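Long-range contacts in immunity 23 family protein (Burkholderia dolosa AU0158, PDB 5FFP), which probably neutralises the toxin of a contact-dependent growth inhibition system, as the immunity protein that protects the cell carrying it: residues E66-S71 / S120-Y125; I70-A75 / A134-L139; N60-A65 / I112-Y117; A75-C80 / E129-A134. One frame throughout, in Å; residues are numbered along the deposited sequence.

Interaction 1: residues E66-S71 / S120-Y125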
loop_
_atom_site.group_PDB
_atom_site.type_symbol
_atom_site.label_atom_id
_atom_site.label_comp_id
_atom_site.label_asym_id
_atom_site.label_seq_id
_atom_site.Cartn_x
_atom_site.Cartn_y
_atom_site.Cartn_z
ATOM N N GLU A 66 7.443 15.072 13.906
ATOM C CA GLU A 66 8.634 15.115 13.083
ATOM C C GLU A 66 8.318 15.857 11.792
ATOM O O GLU A 66 8.963 16.858 11.462
ATOM C CB GLU A 66 9.124 13.694 12.790
ATOM C CG GLU A 66 10.553 13.618 12.263
ATOM C CD GLU A 66 10.713 12.671 11.078
ATOM O OE1 GLU A 66 9.738 11.975 10.686
ATOM O OE2 GLU A 66 11.827 12.639 10.512
ATOM N N LEU A 67 7.280 15.384 11.102
ATOM C CA LEU A 67 6.916 15.881 9.775
ATOM C C LEU A 67 6.507 17.341 9.823
ATOM O O LEU A 67 6.712 18.083 8.851
ATOM C CB LEU A 67 5.764 15.057 9.191
ATOM C CG LEU A 67 6.076 13.587 8.889
ATOM C CD1 LEU A 67 4.798 12.804 8.606
ATOM C CD2 LEU A 67 7.058 13.487 7.725
ATOM N N PHE A 68 5.894 17.736 10.938
ATOM C CA PHE A 68 5.553 19.139 11.155
ATOM C C PHE A 68 6.800 20.011 11.152
ATOM O O PHE A 68 6.825 21.049 10.494
ATOM C CB PHE A 68 4.788 19.334 12.468
ATOM C CG PHE A 68 4.044 20.625 12.522
ATOM C CD1 PHE A 68 4.707 21.804 12.825
ATOM C CD2 PHE A 68 2.692 20.676 12.226
ATOM C CE1 PHE A 68 4.037 23.009 12.850
ATOM C CE2 PHE A 68 2.011 21.877 12.244
ATOM C CZ PHE A 68 2.688 23.048 12.560
ATOM N N HIS A 69 7.834 19.573 11.865
ATOM C CA HIS A 69 8.994 20.422 12.143
ATOM C C HIS A 69 10.152 20.317 11.154
ATOM O O HIS A 69 11.048 21.160 11.178
ATOM C CB HIS A 69 9.496 20.186 13.575
ATOM C CG HIS A 69 8.593 20.774 14.613
ATOM N ND1 HIS A 69 7.813 20.008 15.450
ATOM C CD2 HIS A 69 8.302 22.065 14.905
ATOM C CE1 HIS A 69 7.101 20.798 16.233
ATOM N NE2 HIS A 69 7.377 22.052 15.921
ATOM N N ILE A 70 10.144 19.316 10.281
ATOM C CA ILE A 70 11.235 19.174 9.318
ATOM C C ILE A 70 10.915 20.005 8.077
ATOM O O ILE A 70 9.938 20.732 8.054
ATOM C CB ILE A 70 11.539 17.692 8.992
ATOM C CG1 ILE A 70 10.370 17.031 8.259
ATOM C CG2 ILE A 70 11.877 16.925 10.269
ATOM C CD1 ILE A 70 10.630 15.584 7.910
ATOM N N SER A 71 11.776 19.926 7.073
ATOM C CA SER A 71 11.614 20.681 5.841
ATOM C C SER A 71 10.377 20.211 5.070
ATOM O O SER A 71 9.977 19.048 5.204
ATOM C CB SER A 71 12.868 20.509 4.969
ATOM O OG SER A 71 12.720 21.116 3.697
ATOM N N SER A 120 -2.001 23.472 15.724
ATOM C CA SER A 120 -1.781 23.969 14.362
ATOM C C SER A 120 -1.874 22.802 13.402
ATOM O O SER A 120 -2.128 21.663 13.801
ATOM C CB SER A 120 -0.400 24.640 14.204
ATOM O OG SER A 120 -0.162 25.635 15.178
ATOM N N ALA A 121 -1.655 23.091 12.127
ATOM C CA ALA A 121 -1.595 22.046 11.104
ATOM C C ALA A 121 -0.881 22.546 9.872
ATOM O O ALA A 121 -0.793 23.744 9.643
ATOM C CB ALA A 121 -2.983 21.540 10.756
ATOM N N LYS A 122 -0.371 21.617 9.087
ATOM C CA LYS A 122 0.309 21.932 7.844
ATOM C C LYS A 122 -0.275 21.128 6.689
ATOM O O LYS A 122 -0.421 19.915 6.788
ATOM C CB LYS A 122 1.784 21.589 7.953
ATOM C CG LYS A 122 2.594 22.647 8.635
ATOM C CD LYS A 122 4.042 22.239 8.711
ATOM C CE LYS A 122 4.833 23.353 9.361
ATOM N NZ LYS A 122 6.270 23.017 9.550
ATOM N N LEU A 123 -0.616 21.809 5.608
ATOM C CA LEU A 123 -0.769 21.153 4.328
ATOM C C LEU A 123 0.591 21.130 3.693
ATOM O O LEU A 123 1.254 22.161 3.596
ATOM C CB LEU A 123 -1.712 21.904 3.418
ATOM C CG LEU A 123 -3.195 21.749 3.695
ATOM C CD1 LEU A 123 -3.953 22.622 2.718
ATOM C CD2 LEU A 123 -3.604 20.292 3.553
ATOM N N ILE A 124 1.007 19.948 3.268
ATOM C CA ILE A 124 2.295 19.769 2.627
ATOM C C ILE A 124 1.988 19.160 1.268
ATOM O O ILE A 124 1.405 18.091 1.187
ATOM C CB ILE A 124 3.196 18.829 3.470
ATOM C CG1 ILE A 124 3.289 19.369 4.905
ATOM C CG2 ILE A 124 4.575 18.643 2.818
ATOM C CD1 ILE A 124 4.333 18.707 5.790
ATOM N N TYR A 125 2.398 19.842 0.215
ATOM C CA TYR A 125 1.989 19.516 -1.134
ATOM C C TYR A 125 3.180 19.572 -2.065
ATOM O O TYR A 125 4.180 20.263 -1.810
ATOM C CB TYR A 125 0.957 20.527 -1.608
ATOM C CG TYR A 125 1.480 21.962 -1.613
ATOM C CD1 TYR A 125 2.162 22.466 -2.724
ATOM C CD2 TYR A 125 1.295 22.808 -0.514
ATOM C CE1 TYR A 125 2.654 23.748 -2.733
ATOM C CE2 TYR A 125 1.783 24.108 -0.528
ATOM C CZ TYR A 125 2.475 24.561 -1.632
ATOM O OH TYR A 125 2.975 25.836 -1.689
#
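The short helix 65-69 lies on one face of a three-stranded antiparallel sheet, over its central strand, 120-127, and the contact is governed by a lysine chain crossing an aromatic ring. Phe68 has CG anti to the backbone N (chi1 -161°), which swings the ring from the flank of the helix toward the strand. Lys122 points toward the helix and is extended beyond CG, so it meets Phe68 at about a right angle and passes under one face of the ring. Its CE sits 3.8 Å from the ring centroid of Phe68, a CH-pi contact only 20° off the normal. The ammonium lies nearer the rim, with Lys122 NZ 4.3 Å from the same centroid, giving an off-centre cation-pi interaction; its charge is also paired with Glu136 in a salt bridge. At the ring edge stands the backbone of the strand, Ala121 CA being 3.8 Å from Phe68 CE2. Ser120 CB approaches Phe68 CZ obliquely at the same distance. Farther along the strand, Ile124 also points toward the helix, while its side chain touches Ala75 of helix 72-83. Here the contact is with backbone: Ile124 CD1 rests 3.9 Å from Leu67 O.

Interaction 2: residues I70-A75 / A134-L139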
loop_
_atom_site.group_PDB
_atom_site.type_symbol
_atom_site.label_atom_id
_atom_site.label_comp_id
_atom_site.label_asym_id
_atom_site.label_seq_id
_atom_site.Cartn_x
_atom_site.Cartn_y
_atom_site.Cartn_z
ATOM N N ILE A 70 10.144 19.316 10.281
ATOM C CA ILE A 70 11.235 19.174 9.318
ATOM C C ILE A 70 10.915 20.005 8.077
ATOM O O ILE A 70 9.938 20.732 8.054
ATOM C CB ILE A 70 11.539 17.692 8.992
ATOM C CG1 ILE A 70 10.370 17.031 8.259
ATOM C CG2 ILE A 70 11.877 16.925 10.269
ATOM C CD1 ILE A 70 10.630 15.584 7.910
ATOM N N SER A 71 11.776 19.926 7.073
ATOM C CA SER A 71 11.614 20.681 5.841
ATOM C C SER A 71 10.377 20.211 5.070
ATOM O O SER A 71 9.977 19.048 5.204
ATOM C CB SER A 71 12.868 20.509 4.969
ATOM O OG SER A 71 12.720 21.116 3.697
ATOM N N PRO A 72 9.753 21.113 4.273
ATOM C CA PRO A 72 8.701 20.689 3.338
ATOM C C PRO A 72 9.215 19.653 2.350
ATOM O O PRO A 72 8.535 18.649 2.088
ATOM C CB PRO A 72 8.336 21.979 2.589
ATOM C CG PRO A 72 9.409 22.970 2.913
ATOM C CD PRO A 72 9.966 22.574 4.242
ATOM N N GLU A 73 10.418 19.898 1.823
ATOM C CA GLU A 73 11.123 18.984 0.899
ATOM C C GLU A 73 11.297 17.562 1.453
ATOM O O GLU A 73 10.998 16.577 0.781
ATOM C CB GLU A 73 12.491 19.597 0.546
ATOM C CG GLU A 73 13.451 18.744 -0.283
ATOM C CD GLU A 73 14.676 19.540 -0.741
ATOM O OE1 GLU A 73 14.541 20.723 -1.151
ATOM O OE2 GLU A 73 15.795 18.978 -0.696
ATOM N N ASP A 74 11.758 17.467 2.689
ATOM C CA ASP A 74 12.002 16.168 3.304
ATOM C C ASP A 74 10.695 15.503 3.720
ATOM O O ASP A 74 10.521 14.308 3.511
ATOM C CB ASP A 74 12.950 16.297 4.504
ATOM C CG ASP A 74 14.337 16.777 4.105
ATOM O OD1 ASP A 74 14.454 17.577 3.156
ATOM O OD2 ASP A 74 15.319 16.362 4.742
ATOM N N ALA A 75 9.773 16.273 4.292
ATOM C CA ALA A 75 8.474 15.733 4.716
ATOM C C ALA A 75 7.687 15.122 3.535
ATOM O O ALA A 75 7.174 14.003 3.626
ATOM C CB ALA A 75 7.650 16.812 5.404
ATOM N N ALA A 134 8.563 21.093 -3.397
ATOM C CA ALA A 134 7.426 20.920 -2.487
ATOM C C ALA A 134 7.139 22.237 -1.779
ATOM O O ALA A 134 7.913 23.195 -1.915
ATOM C CB ALA A 134 7.725 19.828 -1.471
ATOM N N GLY A 135 6.038 22.311 -1.041
ATOM C CA GLY A 135 5.744 23.501 -0.246
ATOM C C GLY A 135 4.734 23.182 0.823
ATOM O O GLY A 135 4.256 22.075 0.892
ATOM N N GLU A 136 4.409 24.154 1.667
ATOM C CA GLU A 136 3.432 23.932 2.713
ATOM C C GLU A 136 2.893 25.238 3.187
ATOM O O GLU A 136 3.515 26.286 2.972
ATOM C CB GLU A 136 4.061 23.217 3.923
ATOM C CG GLU A 136 5.068 24.044 4.715
ATOM C CD GLU A 136 5.978 23.218 5.630
ATOM O OE1 GLU A 136 6.549 22.203 5.171
ATOM O OE2 GLU A 136 6.133 23.596 6.826
ATOM N N VAL A 137 1.745 25.161 3.855
ATOM C CA VAL A 137 1.144 26.313 4.482
ATOM C C VAL A 137 0.629 25.924 5.856
ATOM O O VAL A 137 0.071 24.839 6.015
ATOM C CB VAL A 137 -0.012 26.884 3.629
ATOM C CG1 VAL A 137 -0.993 25.791 3.196
ATOM C CG2 VAL A 137 -0.740 27.999 4.387
ATOM N N VAL A 138 0.828 26.813 6.830
ATOM C CA VAL A 138 0.409 26.593 8.197
ATOM C C VAL A 138 -1.055 26.976 8.356
ATOM O O VAL A 138 -1.464 28.098 8.046
ATOM C CB VAL A 138 1.238 27.452 9.209
ATOM C CG1 VAL A 138 0.722 27.266 10.640
ATOM C CG2 VAL A 138 2.723 27.110 9.127
ATOM N N LEU A 139 -1.831 26.051 8.884
ATOM C CA LEU A 139 -3.224 26.290 9.180
ATOM C C LEU A 139 -3.441 26.179 10.661
ATOM O O LEU A 139 -2.573 25.766 11.415
ATOM C CB LEU A 139 -4.095 25.221 8.509
ATOM C CG LEU A 139 -4.387 25.363 7.011
ATOM C CD1 LEU A 139 -3.184 25.579 6.113
ATOM C CD2 LEU A 139 -5.152 24.134 6.561
#
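Strand 135-140, at one edge of the three-stranded antiparallel sheet, runs past the N-terminus of helix 72-83, and no hydrogen bond joins the two segments. The tight part is one residue on each side. Pro72, in the first turn of the helix, points toward the strand, and its ring meets the Glu136 side chain at about a right angle. Glu136 CG takes the crowded position between backbone N and carbonyl carbon (chi1 69°), and the extended chain beyond it carries OE1 to 3.1 Å from Pro72 CB. The other oxygen, OE2, is held by a salt bridge to Lys122. A carboxylate placed beside the start of a helix would probably be favoured by the helix dipole. Looser packing follows toward the hairpin loop: Ala134 CB lies 3.8 Å from Pro72 O, and the backbone of Gly135 comes no nearer than 4.1 Å, from its CA to Pro72 CB. No touching residue is fully buried. On the far side, Glu73 turns away from the strand and pairs with Arg132 in a salt bridge. Ser71 is the N-cap, its hydroxyl accepting a weak bond, Glu73 N to Ser71 OG, of 3.2 Å.

Interaction 3: residues N60-A65 / I112-Y117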
loop_
_atom_site.group_PDB
_atom_site.type_symbol
_atom_site.label_atom_id
_atom_site.label_comp_id
_atom_site.label_asym_id
_atom_site.label_seq_id
_atom_site.Cartn_x
_atom_site.Cartn_y
_atom_site.Cartn_z
ATOM N N ASN A 60 -10.159 11.053 12.493
ATOM C CA ASN A 60 -8.978 10.720 13.285
ATOM C C ASN A 60 -7.970 11.833 13.228
ATOM O O ASN A 60 -7.911 12.578 12.243
ATOM C CB ASN A 60 -8.291 9.462 12.748
ATOM C CG ASN A 60 -9.217 8.271 12.708
ATOM O OD1 ASN A 60 -9.470 7.631 13.730
ATOM N ND2 ASN A 60 -9.731 7.960 11.525
ATOM N N THR A 61 -7.144 11.897 14.272
ATOM C CA THR A 61 -6.036 12.845 14.333
ATOM C C THR A 61 -4.925 12.379 13.413
ATOM O O THR A 61 -4.745 11.194 13.173
ATOM C CB THR A 61 -5.489 13.030 15.784
ATOM O OG1 THR A 61 -4.913 11.809 16.287
ATOM C CG2 THR A 61 -6.615 13.504 16.725
ATOM N N VAL A 62 -4.192 13.329 12.882
ATOM C CA VAL A 62 -3.064 13.024 12.025
ATOM C C VAL A 62 -1.865 13.801 12.572
ATOM O O VAL A 62 -1.163 14.513 11.857
ATOM C CB VAL A 62 -3.410 13.277 10.526
ATOM C CG1 VAL A 62 -4.485 12.297 10.080
ATOM C CG2 VAL A 62 -3.888 14.712 10.266
ATOM N N GLU A 63 -1.668 13.660 13.886
ATOM C CA GLU A 63 -0.545 14.270 14.593
ATOM C C GLU A 63 0.757 13.654 14.119
ATOM O O GLU A 63 0.892 12.427 14.093
ATOM C CB GLU A 63 -0.682 14.023 16.104
ATOM C CG GLU A 63 -1.543 15.022 16.856
ATOM C CD GLU A 63 -0.734 16.192 17.396
ATOM O OE1 GLU A 63 0.331 16.482 16.804
ATOM O OE2 GLU A 63 -1.152 16.815 18.407
ATOM N N ASP A 64 1.723 14.481 13.754
ATOM C CA ASP A 64 3.066 13.965 13.515
ATOM C C ASP A 64 4.100 15.062 13.698
ATOM O O ASP A 64 4.233 15.966 12.861
ATOM C CB ASP A 64 3.197 13.307 12.142
ATOM C CG ASP A 64 4.521 12.614 11.976
ATOM O OD1 ASP A 64 5.550 13.292 12.152
ATOM O OD2 ASP A 64 4.541 11.411 11.675
ATOM N N ALA A 65 4.830 14.956 14.803
ATOM C CA ALA A 65 5.698 16.025 15.270
ATOM C C ALA A 65 6.911 16.186 14.378
ATOM O O ALA A 65 7.350 17.301 14.104
ATOM C CB ALA A 65 6.127 15.750 16.702
ATOM N N ILE A 112 -1.155 15.870 -1.573
ATOM C CA ILE A 112 -1.356 16.928 -0.611
ATOM C C ILE A 112 -1.660 16.298 0.717
ATOM O O ILE A 112 -2.627 15.542 0.833
ATOM C CB ILE A 112 -2.520 17.827 -1.048
ATOM C CG1 ILE A 112 -2.170 18.515 -2.376
ATOM C CG2 ILE A 112 -2.815 18.872 0.023
ATOM C CD1 ILE A 112 -3.390 18.958 -3.134
ATOM N N PHE A 113 -0.837 16.610 1.716
ATOM C CA PHE A 113 -0.888 15.893 2.969
ATOM C C PHE A 113 -1.238 16.834 4.106
ATOM O O PHE A 113 -0.876 18.004 4.073
ATOM C CB PHE A 113 0.456 15.216 3.247
ATOM C CG PHE A 113 0.894 14.227 2.182
ATOM C CD1 PHE A 113 0.440 12.908 2.194
ATOM C CD2 PHE A 113 1.805 14.605 1.207
ATOM C CE1 PHE A 113 0.852 11.996 1.233
ATOM C CE2 PHE A 113 2.234 13.704 0.245
ATOM C CZ PHE A 113 1.759 12.392 0.258
ATOM N N LEU A 114 -1.944 16.313 5.107
ATOM C CA LEU A 114 -2.235 17.039 6.321
ATOM C C LEU A 114 -1.386 16.483 7.478
ATOM O O LEU A 114 -1.415 15.274 7.751
ATOM C CB LEU A 114 -3.705 16.889 6.660
ATOM C CG LEU A 114 -4.284 17.846 7.709
ATOM C CD1 LEU A 114 -4.158 19.290 7.267
ATOM C CD2 LEU A 114 -5.742 17.515 7.986
ATOM N N VAL A 115 -0.643 17.359 8.158
ATOM C CA VAL A 115 0.063 17.008 9.399
ATOM C C VAL A 115 -0.355 17.990 10.496
ATOM O O VAL A 115 -0.279 19.209 10.314
ATOM C CB VAL A 115 1.595 17.113 9.221
ATOM C CG1 VAL A 115 2.316 16.891 10.545
ATOM C CG2 VAL A 115 2.105 16.139 8.170
ATOM N N GLU A 116 -0.779 17.464 11.642
ATOM C CA GLU A 116 -1.216 18.300 12.746
ATOM C C GLU A 116 -0.133 18.323 13.833
ATOM O O GLU A 116 0.651 17.384 13.945
ATOM C CB GLU A 116 -2.533 17.779 13.330
ATOM C CG GLU A 116 -3.714 17.824 12.369
ATOM C CD GLU A 116 -4.978 17.223 12.996
ATOM O OE1 GLU A 116 -4.862 16.607 14.078
ATOM O OE2 GLU A 116 -6.085 17.377 12.448
ATOM N N TYR A 117 -0.073 19.423 14.593
ATOM C CA TYR A 117 0.760 19.502 15.769
ATOM C C TYR A 117 0.068 20.346 16.819
ATOM O O TYR A 117 -0.186 21.530 16.602
ATOM C CB TYR A 117 2.146 20.089 15.474
ATOM C CG TYR A 117 3.023 20.172 16.719
ATOM C CD1 TYR A 117 3.699 19.053 17.182
ATOM C CD2 TYR A 117 3.154 21.363 17.435
ATOM C CE1 TYR A 117 4.489 19.110 18.322
ATOM C CE2 TYR A 117 3.941 21.435 18.580
ATOM C CZ TYR A 117 4.610 20.304 19.015
ATOM O OH TYR A 117 5.403 20.340 20.125
#
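Glu116 uses both its backbone polar atoms on the residues that flank Glu63. Its N-H points almost straight at Val62 O (N to O 3.0 Å, angle 170°), although it approaches from above the plane of that carbonyl rather than along a lone pair. Its own carbonyl receives Asp64 N, with Asp64 N 3.1 Å from Glu116 O, and this donor does lie in the carbonyl plane. Glu116 O gains a further, weaker contact from the C-H of Glu63 CA. The Glu63 side chain, bent at chi2, curls back so that its OE1 comes 3.0 Å from Glu116 O; both are acceptors, so no bond forms between them, and both carboxylate oxygens are instead hydrogen-bonded just past the strand, OE2 to Asp118 N. Asp64 OD1 accepts from Leu67 N, capping helix 65-69. The carboxylate of Glu116 has a weak partner in Gln145, and its aliphatic part crosses Val62 obliquely, with Glu116 CG 3.8 Å from Val62 CG2. That same methyl meets Leu114 CD2 at 4.1 Å. Beyond the bridge, Ala65 CB touches the edge of the Tyr117 ring. Val115 and Phe113 bond instead to strand 120-127, so the loop docks on the outer edge of strand 110-117: a single beta bridge between segments running 65° apart, leading directly into an N-capped helix.

Interaction 4: residues A75-C80 / E129-A134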
loop_
_atom_site.group_PDB
_atom_site.type_symbol
_atom_site.label_atom_id
_atom_site.label_comp_id
_atom_site.label_asym_id
_atom_site.label_seq_id
_atom_site.Cartn_x
_atom_site.Cartn_y
_atom_site.Cartn_z
ATOM N N ALA A 75 9.773 16.273 4.292
ATOM C CA ALA A 75 8.474 15.733 4.716
ATOM C C ALA A 75 7.687 15.122 3.535
ATOM O O ALA A 75 7.174 14.003 3.626
ATOM C CB ALA A 75 7.650 16.812 5.404
ATOM N N TYR A 76 7.608 15.860 2.433
ATOM C CA TYR A 76 6.925 15.372 1.235
ATOM C C TYR A 76 7.524 14.069 0.693
ATOM O O TYR A 76 6.796 13.210 0.212
ATOM C CB TYR A 76 6.958 16.439 0.147
ATOM C CG TYR A 76 6.242 16.059 -1.134
ATOM C CD1 TYR A 76 4.858 16.046 -1.200
ATOM C CD2 TYR A 76 6.955 15.730 -2.277
ATOM C CE1 TYR A 76 4.201 15.712 -2.372
ATOM C CE2 TYR A 76 6.313 15.390 -3.449
ATOM C CZ TYR A 76 4.938 15.373 -3.492
ATOM O OH TYR A 76 4.288 15.045 -4.660
ATOM N N ARG A 77 8.843 13.936 0.773
ATOM C CA ARG A 77 9.526 12.716 0.349
ATOM C C ARG A 77 9.199 11.568 1.280
ATOM O O ARG A 77 8.956 10.461 0.837
ATOM C CB ARG A 77 11.038 12.922 0.332
ATOM C CG ARG A 77 11.810 11.743 -0.243
ATOM C CD ARG A 77 13.211 12.148 -0.693
ATOM N NE ARG A 77 14.002 12.701 0.411
ATOM C CZ ARG A 77 14.345 13.983 0.568
ATOM N NH1 ARG A 77 13.979 14.910 -0.316
ATOM N NH2 ARG A 77 15.067 14.342 1.625
ATOM N N GLU A 78 9.209 11.838 2.578
ATOM C CA GLU A 78 8.869 10.829 3.572
ATOM C C GLU A 78 7.390 10.402 3.459
ATOM O O GLU A 78 7.046 9.248 3.693
ATOM C CB GLU A 78 9.201 11.354 4.978
ATOM C CG GLU A 78 8.746 10.497 6.160
ATOM C CD GLU A 78 9.135 9.032 6.043
ATOM O OE1 GLU A 78 10.238 8.732 5.527
ATOM O OE2 GLU A 78 8.324 8.166 6.467
ATOM N N LEU A 79 6.513 11.331 3.104
ATOM C CA LEU A 79 5.084 11.031 3.038
ATOM C C LEU A 79 4.750 10.221 1.790
ATOM O O LEU A 79 3.871 9.350 1.809
ATOM C CB LEU A 79 4.291 12.330 3.067
ATOM C CG LEU A 79 4.229 12.954 4.463
ATOM C CD1 LEU A 79 3.960 14.450 4.367
ATOM C CD2 LEU A 79 3.167 12.255 5.299
ATOM N N CYS A 80 5.459 10.546 0.706
ATOM C CA CYS A 80 5.418 9.793 -0.539
ATOM C C CYS A 80 6.081 8.414 -0.377
ATOM O O CYS A 80 5.709 7.465 -1.056
ATOM C CB CYS A 80 6.097 10.597 -1.653
ATOM S SG CYS A 80 5.215 12.117 -2.096
ATOM N N GLU A 129 7.112 13.239 -7.928
ATOM C CA GLU A 129 8.299 12.947 -7.114
ATOM C C GLU A 129 9.224 14.170 -6.980
ATOM O O GLU A 129 10.352 14.047 -6.510
ATOM C CB GLU A 129 9.058 11.698 -7.645
ATOM C CG GLU A 129 8.710 10.412 -6.890
ATOM C CD GLU A 129 9.230 9.124 -7.538
ATOM O OE1 GLU A 129 10.382 9.065 -8.054
ATOM O OE2 GLU A 129 8.479 8.132 -7.497
ATOM N N ASN A 130 8.726 15.344 -7.364
ATOM C CA ASN A 130 9.478 16.588 -7.251
ATOM C C ASN A 130 9.508 17.128 -5.807
ATOM O O ASN A 130 8.848 18.107 -5.478
ATOM C CB ASN A 130 8.893 17.613 -8.216
ATOM C CG ASN A 130 9.771 18.849 -8.358
ATOM O OD1 ASN A 130 10.617 19.135 -7.504
ATOM N ND2 ASN A 130 9.577 19.588 -9.451
ATOM N N SER A 131 10.299 16.490 -4.951
ATOM C CA SER A 131 10.394 16.879 -3.539
ATOM C C SER A 131 11.088 18.234 -3.330
ATOM O O SER A 131 10.790 18.932 -2.371
ATOM C CB SER A 131 11.109 15.783 -2.740
ATOM O OG SER A 131 10.547 14.498 -3.000
ATOM N N ARG A 132 11.994 18.602 -4.235
ATOM C CA ARG A 132 12.631 19.929 -4.229
ATOM C C ARG A 132 11.621 21.090 -4.268
ATOM O O ARG A 132 11.686 22.002 -3.439
ATOM C CB ARG A 132 13.585 20.046 -5.432
ATOM C CG ARG A 132 14.993 19.477 -5.180
ATOM C CD ARG A 132 15.915 20.481 -4.482
ATOM N NE ARG A 132 17.297 20.039 -4.236
ATOM C CZ ARG A 132 17.683 19.037 -3.435
ATOM N NH1 ARG A 132 16.792 18.284 -2.795
ATOM N NH2 ARG A 132 18.975 18.764 -3.297
ATOM N N GLU A 133 10.683 21.024 -5.215
ATOM C CA GLU A 133 9.664 22.052 -5.415
ATOM C C GLU A 133 8.452 21.861 -4.476
ATOM O O GLU A 133 7.396 22.417 -4.736
ATOM C CB GLU A 133 9.141 21.999 -6.877
ATOM C CG GLU A 133 8.484 23.259 -7.435
ATOM C CD GLU A 133 7.516 23.015 -8.623
ATOM O OE1 GLU A 133 7.802 23.411 -9.793
ATOM O OE2 GLU A 133 6.435 22.428 -8.380
ATOM N N ALA A 134 8.563 21.093 -3.397
ATOM C CA ALA A 134 7.426 20.920 -2.487
ATOM C C ALA A 134 7.139 22.237 -1.779
ATOM O O ALA A 134 7.913 23.195 -1.915
ATOM C CB ALA A 134 7.725 19.828 -1.471
#
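The loop of the beta-hairpin formed by strands 120-127 and 135-140 folds against helix 72-83, where Tyr76 and Arg77 receive it. Tyr76 has CG anti to the backbone N (chi1 -178°), which sends the ring along the loop. Its CD2 lies 3.8 Å from Ser131 CA, and its hydroxyl reaches beyond to bond Lys128 O. At the root of the same side chain, Tyr76 CB packs 3.8 Å from Ala134 CB. Cys80 SG sits over the centre of the Tyr76 ring, 3.5 Å above its plane. The loop owes its compact shape to local turns: Asn130 is the centre of an inverse gamma turn, a type I turn runs from Ser131 to Ala134, and Asn130 OD1 accepts from Glu133 N at 3.0 Å in an Asx motif. Ser131 is thereby presented to the helix, its OG 3.7 Å from Arg77 CB. The arginine chain bends at chi3 (59°), so its guanidinium comes back edge-on to the serine, with Arg77 NH1 3.9 Å from Ser131 CB. Arg132, the salt-bridge partner of Glu73, keeps its NH1 5.0 Å from Arg77 NH1. At the start of the loop, Glu129 packs on Met87 of the second subunit.

Interactions 1, 2 and 3 all reach the same antiparallel sheet: the central strand in interaction 1, one edge strand in interaction 2 and the other in interaction 3. Interactions 1 and 2 have centres about 5 Å apart and are tied by the salt bridge between Lys122 NZ and Glu136 OE2, 2.8 Å long. Interactions 1 and 3, about 8 Å between centres, pack together where Phe68 CD2 meets Tyr117 CB at 3.3 Å. Interaction 4 continues interaction 2 along helix 72-83 and into the hairpin loop, the Glu73-Arg132 salt bridge joining them. Interactions 3 and 4 are the farthest apart, about 16 Å between centres, yet Phe113 CE2 still touches Leu79 CB at 3.8 Å.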